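Local structure of DNA helicase RecQ (Deinococcus radiodurans, 2RHF) at residues 13-18 with 24-29; 39-44 with 50-55. The protein probably couples ATP hydrolysis to 3'-5' unwinding of duplex DNA, and is represented by one of its regulatory C-terminal HRDC domains. All blocks are in the same frame, centred on the assembly; numbering follows the deposited sequence.

Interaction 1: residues 13-18 with 24-29; sequences ELRREL and YSAFVV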
ATOM      1  N   GLU A  13       3.268  -3.665  -7.424  1.00  9.27           N
ATOM      2  CA  GLU A  13       3.013  -2.955  -8.676  1.00  9.94           C
ATOM      3  C   GLU A  13       2.732  -1.485  -8.406  1.00  9.20           C
ATOM      4  O   GLU A  13       3.238  -0.603  -9.107  1.00  9.66           O
ATOM      5  CB  GLU A  13       1.854  -3.618  -9.427  1.00  9.86           C
ATOM      6  CG  GLU A  13       2.262  -4.983  -9.992  1.00 11.00           C
ATOM      7  CD  GLU A  13       1.102  -5.862 -10.444  1.00 11.70           C
ATOM      8  OE1 GLU A  13      -0.072  -5.568 -10.144  1.00 12.46           O
ATOM      9  OE2 GLU A  13       1.386  -6.891 -11.098  1.00 14.64           O
ATOM     10  N   LEU A  14       1.932  -1.207  -7.386  1.00  8.79           N
ATOM     11  CA  LEU A  14       1.665   0.174  -6.994  1.00  8.70           C
ATOM     12  C   LEU A  14       2.965   0.860  -6.588  1.00  8.44           C
ATOM     13  O   LEU A  14       3.248   1.995  -7.004  1.00  8.87           O
ATOM     14  CB  LEU A  14       0.672   0.233  -5.848  1.00  8.92           C
ATOM     15  CG  LEU A  14       0.502   1.629  -5.241  1.00  9.02           C
ATOM     16  CD1 LEU A  14      -0.020   2.647  -6.254  1.00  9.93           C
ATOM     17  CD2 LEU A  14      -0.392   1.573  -4.037  1.00 10.35           C
ATOM     18  N   ARG A  15       3.759   0.192  -5.762  1.00  8.66           N
ATOM     19  CA  ARG A  15       5.007   0.781  -5.297  1.00  9.25           C
ATOM     20  C   ARG A  15       5.910   1.167  -6.481  1.00  9.34           C
ATOM     21  O   ARG A  15       6.500   2.249  -6.479  1.00  9.92           O
ATOM     22  CB  ARG A  15       5.700  -0.155  -4.317  1.00  9.17           C
ATOM     23  CG  ARG A  15       6.978   0.438  -3.701  1.00  9.55           C
ATOM     24  CD  ARG A  15       7.449  -0.347  -2.507  1.00 10.27           C
ATOM     25  NE  ARG A  15       7.842  -1.708  -2.868  1.00  9.65           N
ATOM     26  CZ  ARG A  15       8.257  -2.619  -1.992  1.00  9.82           C
ATOM     27  NH1 ARG A  15       8.347  -2.317  -0.697  1.00 10.35           N
ATOM     28  NH2 ARG A  15       8.594  -3.820  -2.405  1.00 11.23           N
ATOM     29  N   ARG A  16       5.970   0.318  -7.511  1.00  9.90           N
ATOM     30  CA  ARG A  16       6.748   0.654  -8.714  1.00 10.90           C
ATOM     31  C   ARG A  16       6.213   1.885  -9.440  1.00 10.55           C
ATOM     32  O   ARG A  16       6.996   2.695  -9.931  1.00 11.60           O
ATOM     33  CB  ARG A  16       6.851  -0.540  -9.653  1.00 12.09           C
ATOM     34  CG  ARG A  16       7.691  -1.669  -9.112  1.00 14.40           C
ATOM     35  CD  ARG A  16       7.611  -2.911 -10.008  1.00 20.69           C
ATOM     36  NE  ARG A  16       7.975  -4.115  -9.259  1.00 23.21           N
ATOM     37  CZ  ARG A  16       7.233  -5.215  -9.171  1.00 23.82           C
ATOM     38  NH1 ARG A  16       6.068  -5.315  -9.819  1.00 23.71           N
ATOM     39  NH2 ARG A  16       7.672  -6.240  -8.453  1.00 25.95           N
ATOM     40  N   GLU A  17       4.885   2.036  -9.499  1.00 10.43           N
ATOM     41  CA  GLU A  17       4.293   3.245 -10.091  1.00 11.08           C
ATOM     42  C   GLU A  17       4.698   4.478  -9.301  1.00 11.19           C
ATOM     43  O   GLU A  17       5.074   5.507  -9.871  1.00 12.12           O
ATOM     44  CB  GLU A  17       2.769   3.149 -10.129  1.00 11.10           C
ATOM     45  CG  GLU A  17       2.253   2.042 -11.015  1.00 11.69           C
ATOM     46  CD  GLU A  17       0.739   1.872 -10.972  1.00 12.84           C
ATOM     47  OE1 GLU A  17       0.056   2.509 -10.140  1.00 14.50           O
ATOM     48  OE2 GLU A  17       0.238   1.075 -11.803  1.00 14.17           O
ATOM     49  N   LEU A  18       4.602   4.385  -7.976  1.00 10.68           N
ATOM     50  CA  LEU A  18       4.930   5.508  -7.113  1.00 11.19           C
ATOM     51  C   LEU A  18       6.410   5.870  -7.195  1.00 11.35           C
ATOM     52  O   LEU A  18       6.774   7.044  -7.184  1.00 12.21           O
ATOM     53  CB  LEU A  18       4.515   5.212  -5.675  1.00 10.96           C
ATOM     54  CG  LEU A  18       3.002   5.026  -5.465  1.00 10.89           C
ATOM     55  CD1 LEU A  18       2.736   4.565  -4.052  1.00 11.20           C
ATOM     56  CD2 LEU A  18       2.203   6.287  -5.789  1.00 11.89           C
ATOM     57  N   TYR A  24      11.598   8.235  -6.073  1.00 14.17           N
ATOM     58  CA  TYR A  24      12.072   7.613  -4.839  1.00 13.73           C
ATOM     59  C   TYR A  24      12.319   6.125  -5.003  1.00 12.91           C
ATOM     60  O   TYR A  24      11.752   5.471  -5.892  1.00 13.63           O
ATOM     61  CB  TYR A  24      11.067   7.825  -3.707  1.00 14.43           C
ATOM     62  CG  TYR A  24      10.777   9.260  -3.342  1.00 15.32           C
ATOM     63  CD1 TYR A  24      11.750  10.253  -3.470  1.00 17.83           C
ATOM     64  CD2 TYR A  24       9.547   9.615  -2.796  1.00 15.75           C
ATOM     65  CE1 TYR A  24      11.481  11.574  -3.103  1.00 19.98           C
ATOM     66  CE2 TYR A  24       9.273  10.926  -2.421  1.00 18.12           C
ATOM     67  CZ  TYR A  24      10.243  11.900  -2.584  1.00 18.89           C
ATOM     68  OH  TYR A  24       9.979  13.202  -2.213  1.00 20.55           O
ATOM     69  N   SER A  25      13.133   5.581  -4.105  1.00 12.62           N
ATOM     70  CA  SER A  25      13.359   4.143  -4.036  1.00 12.06           C
ATOM     71  C   SER A  25      12.137   3.426  -3.481  1.00 11.23           C
ATOM     72  O   SER A  25      11.271   4.032  -2.854  1.00 10.99           O
ATOM     73  CB  SER A  25      14.549   3.848  -3.131  1.00 12.30           C
ATOM     74  OG  SER A  25      14.207   4.223  -1.810  1.00 11.90           O
ATOM     75  N   ALA A  26      12.096   2.115  -3.677  1.00 11.25           N
ATOM     76  CA  ALA A  26      11.042   1.303  -3.066  1.00 11.31           C
ATOM     77  C   ALA A  26      10.977   1.541  -1.569  1.00 10.83           C
ATOM     78  O   ALA A  26       9.900   1.758  -1.012  1.00 10.66           O
ATOM     79  CB  ALA A  26      11.272  -0.168  -3.347  1.00 11.89           C
ATOM     80  N   PHE A  27      12.135   1.490  -0.916  1.00 10.66           N
ATOM     81  CA  PHE A  27      12.232   1.677   0.512  1.00 10.77           C
ATOM     82  C   PHE A  27      11.599   2.990   0.979  1.00 10.30           C
ATOM     83  O   PHE A  27      10.873   3.013   1.973  1.00 10.51           O
ATOM     84  CB  PHE A  27      13.699   1.585   0.949  1.00 11.50           C
ATOM     85  CG  PHE A  27      13.900   1.904   2.385  1.00 11.35           C
ATOM     86  CD1 PHE A  27      13.626   0.948   3.362  1.00 12.79           C
ATOM     87  CD2 PHE A  27      14.286   3.178   2.776  1.00 12.05           C
ATOM     88  CE1 PHE A  27      13.760   1.259   4.719  1.00 12.52           C
ATOM     89  CE2 PHE A  27      14.406   3.491   4.118  1.00 13.16           C
ATOM     90  CZ  PHE A  27      14.136   2.525   5.088  1.00 12.64           C
ATOM     91  N   VAL A  28      11.876   4.080   0.267  1.00 10.42           N
ATOM     92  CA  VAL A  28      11.353   5.387   0.635  1.00 10.97           C
ATOM     93  C   VAL A  28       9.846   5.491   0.366  1.00 10.95           C
ATOM     94  O   VAL A  28       9.146   6.181   1.099  1.00 11.50           O
ATOM     95  CB  VAL A  28      12.150   6.506  -0.070  1.00 11.17           C
ATOM     96  CG1 VAL A  28      11.455   7.858   0.022  1.00 13.05           C
ATOM     97  CG2 VAL A  28      13.551   6.595   0.533  1.00 11.61           C
ATOM     98  N   VAL A  29       9.348   4.798  -0.657  1.00 10.54           N
ATOM     99  CA  VAL A  29       7.906   4.765  -0.919  1.00 10.27           C
ATOM    100  C   VAL A  29       7.177   4.058   0.238  1.00  9.97           C
ATOM    101  O   VAL A  29       6.387   4.678   0.933  1.00 10.65           O
ATOM    102  CB  VAL A  29       7.594   4.183  -2.318  1.00 10.01           C
ATOM    103  CG1 VAL A  29       6.090   3.985  -2.495  1.00 10.90           C
ATOM    104  CG2 VAL A  29       8.138   5.128  -3.390  1.00 10.93           C
TER
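Arg15 reaches across from helix 4-22 and lies along the first turn of the short helix 26-29, touching it with its methylenes as well as its charged end. Arg15 CD is 3.6 Å from Ala26 O, and Arg15 NE lies 3.8 Å from Ala26 CB, which sits over one face of the guanidinium, displaced toward its rim. Farther back, Arg15 CG meets Val29 CG1 at 3.9 Å. The apolar contact continues one turn along helix 4-22, where Leu18 crosses Val29 at about a right angle and its CD1 comes to 3.7 Å from Val29 CG1. That methyl therefore packs against both the arginine stem and the leucine. Arg15 leaves its helix with CG anti to the backbone N (chi1 -176°), and a bend at chi3 (64°) turns the guanidinium out of the line of the stem. There NH1 hydrogen-bonds to Phe30 O and Asn32 OD1, so the polar end is held by the link after helix 26-29 and by the first residue of helix 32-41. No hydrogen bond joins the two segments. The short helix is set by Ser25, its N-cap, whose OG accepts from Val28 N at 3.1 Å (159° at the hydrogen), while Thr22 OG1, at the end of helix 4-22, bonds with Leu18 O behind it and with Tyr24 N in the turn ahead. Met19 of helix 4-22 also touches Ala26 and Val29. This buried contact packs helix 26-29 against helix 4-22 within the HRDC domain: Leu18 also leans on Tyr63 and Arg66 of helix 57-76, and Arg59 of that helix hydrogen-bonds to Val28 O.

Interaction 2: residues 39-44 with 50-55; sequences AARQPR and AEVPGL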
ATOM      1  N   ALA A  39      -0.993  -5.982   3.175  1.00  9.58           N
ATOM      2  CA  ALA A  39      -1.581  -7.181   2.595  1.00 10.54           C
ATOM      3  C   ALA A  39      -2.320  -8.009   3.640  1.00 11.14           C
ATOM      4  O   ALA A  39      -3.374  -8.571   3.349  1.00 12.86           O
ATOM      5  CB  ALA A  39      -0.519  -8.020   1.895  1.00 10.98           C
ATOM      6  N   ALA A  40      -1.771  -8.080   4.852  1.00 11.14           N
ATOM      7  CA  ALA A  40      -2.371  -8.868   5.925  1.00 11.82           C
ATOM      8  C   ALA A  40      -3.608  -8.188   6.491  1.00 11.82           C
ATOM      9  O   ALA A  40      -4.622  -8.841   6.727  1.00 13.64           O
ATOM     10  CB  ALA A  40      -1.341  -9.113   7.036  1.00 13.03           C
ATOM     11  N   ARG A  41      -3.519  -6.886   6.728  1.00 11.39           N
ATOM     12  CA  ARG A  41      -4.596  -6.151   7.394  1.00 12.20           C
ATOM     13  C   ARG A  41      -5.704  -5.726   6.440  1.00 11.68           C
ATOM     14  O   ARG A  41      -6.827  -5.473   6.871  1.00 12.20           O
ATOM     15  CB  ARG A  41      -4.039  -4.935   8.126  1.00 12.27           C
ATOM     16  CG  ARG A  41      -3.066  -5.296   9.275  1.00 13.01           C
ATOM     17  CD  ARG A  41      -2.444  -4.064   9.889  1.00 15.56           C
ATOM     18  NE  ARG A  41      -3.463  -3.274  10.569  1.00 18.94           N
ATOM     19  CZ  ARG A  41      -3.852  -3.450  11.831  1.00 20.86           C
ATOM     20  NH1 ARG A  41      -3.283  -4.378  12.594  1.00 23.28           N
ATOM     21  NH2 ARG A  41      -4.813  -2.697  12.332  1.00 22.30           N
ATOM     22  N   GLN A  42      -5.391  -5.636   5.150  1.00 11.39           N
ATOM     23  CA  GLN A  42      -6.371  -5.238   4.136  1.00 12.51           C
ATOM     24  C   GLN A  42      -7.179  -3.998   4.564  1.00 10.89           C
ATOM     25  O   GLN A  42      -8.409  -4.024   4.545  1.00 11.58           O
ATOM     26  CB  GLN A  42      -7.366  -6.388   3.868  1.00 14.22           C
ATOM     27  CG  GLN A  42      -6.842  -7.701   3.267  1.00 18.05           C
ATOM     28  CD  GLN A  42      -8.012  -8.714   2.984  1.00 16.75           C
ATOM     29  OE1 GLN A  42      -9.192  -8.342   3.039  1.00 23.78           O
ATOM     30  NE2 GLN A  42      -7.671  -9.947   2.684  1.00 22.67           N
ATOM     31  N   PRO A  43      -6.506  -2.892   4.894  1.00 10.15           N
ATOM     32  CA  PRO A  43      -7.276  -1.703   5.246  1.00 10.56           C
ATOM     33  C   PRO A  43      -8.166  -1.254   4.095  1.00 10.07           C
ATOM     34  O   PRO A  43      -7.781  -1.356   2.924  1.00 10.18           O
ATOM     35  CB  PRO A  43      -6.191  -0.666   5.510  1.00 10.25           C
ATOM     36  CG  PRO A  43      -5.026  -1.140   4.733  1.00 10.15           C
ATOM     37  CD  PRO A  43      -5.059  -2.614   4.865  1.00  9.83           C
ATOM     38  N   ARG A  44      -9.355  -0.766   4.455  1.00 10.66           N
ATOM     39  CA  ARG A  44     -10.385  -0.368   3.479  1.00 11.11           C
ATOM     40  C   ARG A  44     -10.772   1.086   3.654  1.00 11.58           C
ATOM     41  O   ARG A  44     -11.599   1.607   2.895  1.00 12.53           O
ATOM     42  CB  ARG A  44     -11.652  -1.223   3.625  1.00 11.37           C
ATOM     43  CG  ARG A  44     -11.414  -2.722   3.740  1.00 11.79           C
ATOM     44  CD  ARG A  44     -10.723  -3.304   2.497  1.00 11.81           C
ATOM     45  NE  ARG A  44     -11.506  -3.171   1.263  1.00 11.78           N
ATOM     46  CZ  ARG A  44     -12.578  -3.909   0.978  1.00 12.22           C
ATOM     47  NH1 ARG A  44     -13.008  -4.835   1.833  1.00 13.18           N
ATOM     48  NH2 ARG A  44     -13.213  -3.724  -0.164  1.00 13.79           N
ATOM     49  N   ALA A  50      -4.381   4.236   9.148  1.00 12.92           N
ATOM     50  CA  ALA A  50      -3.684   4.848  10.285  1.00 14.56           C
ATOM     51  C   ALA A  50      -3.211   3.814  11.297  1.00 15.42           C
ATOM     52  O   ALA A  50      -2.364   4.105  12.131  1.00 17.00           O
ATOM     53  CB  ALA A  50      -4.575   5.894  10.958  1.00 15.67           C
ATOM     54  N   GLU A  51      -3.763   2.608  11.223  1.00 15.33           N
ATOM     55  CA  GLU A  51      -3.398   1.526  12.124  1.00 16.96           C
ATOM     56  C   GLU A  51      -2.271   0.635  11.579  1.00 16.44           C
ATOM     57  O   GLU A  51      -1.819  -0.275  12.267  1.00 17.97           O
ATOM     58  CB  GLU A  51      -4.635   0.685  12.441  1.00 17.47           C
ATOM     59  CG  GLU A  51      -5.760   1.481  13.111  1.00 19.90           C
ATOM     60  CD  GLU A  51      -7.117   0.793  13.040  1.00 22.00           C
ATOM     61  OE1 GLU A  51      -7.253  -0.220  12.316  1.00 24.89           O
ATOM     62  OE2 GLU A  51      -8.058   1.281  13.707  1.00 26.77           O
ATOM     63  N   VAL A  52      -1.815   0.897  10.355  1.00 15.10           N
ATOM     64  CA  VAL A  52      -0.804   0.047   9.716  1.00 14.85           C
ATOM     65  C   VAL A  52       0.609   0.428  10.170  1.00 16.37           C
ATOM     66  O   VAL A  52       1.041   1.558   9.942  1.00 15.79           O
ATOM     67  CB  VAL A  52      -0.887   0.150   8.181  1.00 13.54           C
ATOM     68  CG1 VAL A  52       0.237  -0.673   7.527  1.00 14.01           C
ATOM     69  CG2 VAL A  52      -2.251  -0.326   7.701  1.00 13.40           C
ATOM     70  N   PRO A  53       1.341  -0.520  10.820  1.00 18.15           N
ATOM     71  CA  PRO A  53       2.709  -0.220  11.259  1.00 18.74           C
ATOM     72  C   PRO A  53       3.633   0.205  10.122  1.00 18.58           C
ATOM     73  O   PRO A  53       3.646  -0.410   9.051  1.00 19.42           O
ATOM     74  CB  PRO A  53       3.192  -1.549  11.862  1.00 19.63           C
ATOM     75  CG  PRO A  53       1.967  -2.274  12.236  1.00 20.28           C
ATOM     76  CD  PRO A  53       0.928  -1.882  11.222  1.00 18.53           C
ATOM     77  N   GLY A  54       4.400   1.262  10.361  1.00 18.78           N
ATOM     78  CA  GLY A  54       5.447   1.666   9.450  1.00 18.56           C
ATOM     79  C   GLY A  54       5.015   2.557   8.309  1.00 17.26           C
ATOM     80  O   GLY A  54       5.861   3.062   7.576  1.00 18.27           O
ATOM     81  N   LEU A  55       3.702   2.757   8.135  1.00 16.30           N
ATOM     82  CA  LEU A  55       3.226   3.566   7.020  1.00 15.30           C
ATOM     83  C   LEU A  55       3.360   5.062   7.297  1.00 15.04           C
ATOM     84  O   LEU A  55       4.109   5.742   6.626  1.00 15.51           O
ATOM     85  CB  LEU A  55       1.796   3.179   6.617  1.00 14.69           C
ATOM     86  CG  LEU A  55       1.237   3.878   5.382  1.00 13.87           C
ATOM     87  CD1 LEU A  55       2.079   3.596   4.150  1.00 14.03           C
ATOM     88  CD2 LEU A  55      -0.195   3.454   5.159  1.00 14.27           C
TER
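Arg41 NH2 and Glu51 OE1 form a long salt bridge of 3.5 Å between the end of helix 32-41 and the loop that leads into helix 57-76 of the HRDC domain. That loop, with its Val-Pro-Gly-Leu sequence between two helices, resembles the hairpin of a helix-hairpin-helix motif. The carboxylate oxygen lies at the edge of the guanidinium and in its plane, but the two flat groups stand nearly perpendicular, 89° apart, so they do not pair side by side. Arg41 NH2 is also 3.4 Å from Glu51 CB, and Glu51 O sits 3.6 Å above one face of the Arg41 guanidinium, toward the rim. A bend at chi3 (67°) swings the arginine end round to this backbone, while the stem passes Pro53, with Arg41 CD 4.2 Å from Pro53 CD. Gln42, with positive phi, then turns the chain out of the helix and into Pro43, which faces the loop. Pro43 and Val52 form the buried side: Pro43 touches Leu38, Leu49 and Ile71, and Val52 packs on Ala37 and Leu38. The two cross at about a right angle, Pro43 CG lying 4.1 Å from Val52 CG2.

How the interactions relate
Both contacts belong to one HRDC domain but lie on opposite sides of the chain's centre, their own centres about 17 Å apart and their nearest atoms about 5 Å. They follow one another along the chain, interaction 1 closing before interaction 2 opens. In interaction 1 three of the four touching residues are buried, and an arginine finds its polar partners beyond the two segments. Interaction 2 is only partly buried: its arginine is exposed and meets a carboxylate across the contact, beside a buried proline-valine pair. Helix 32-41 links them, its beginning bonding Arg15 through Asn32 and its end carrying Arg41, and helix 57-76 backs both.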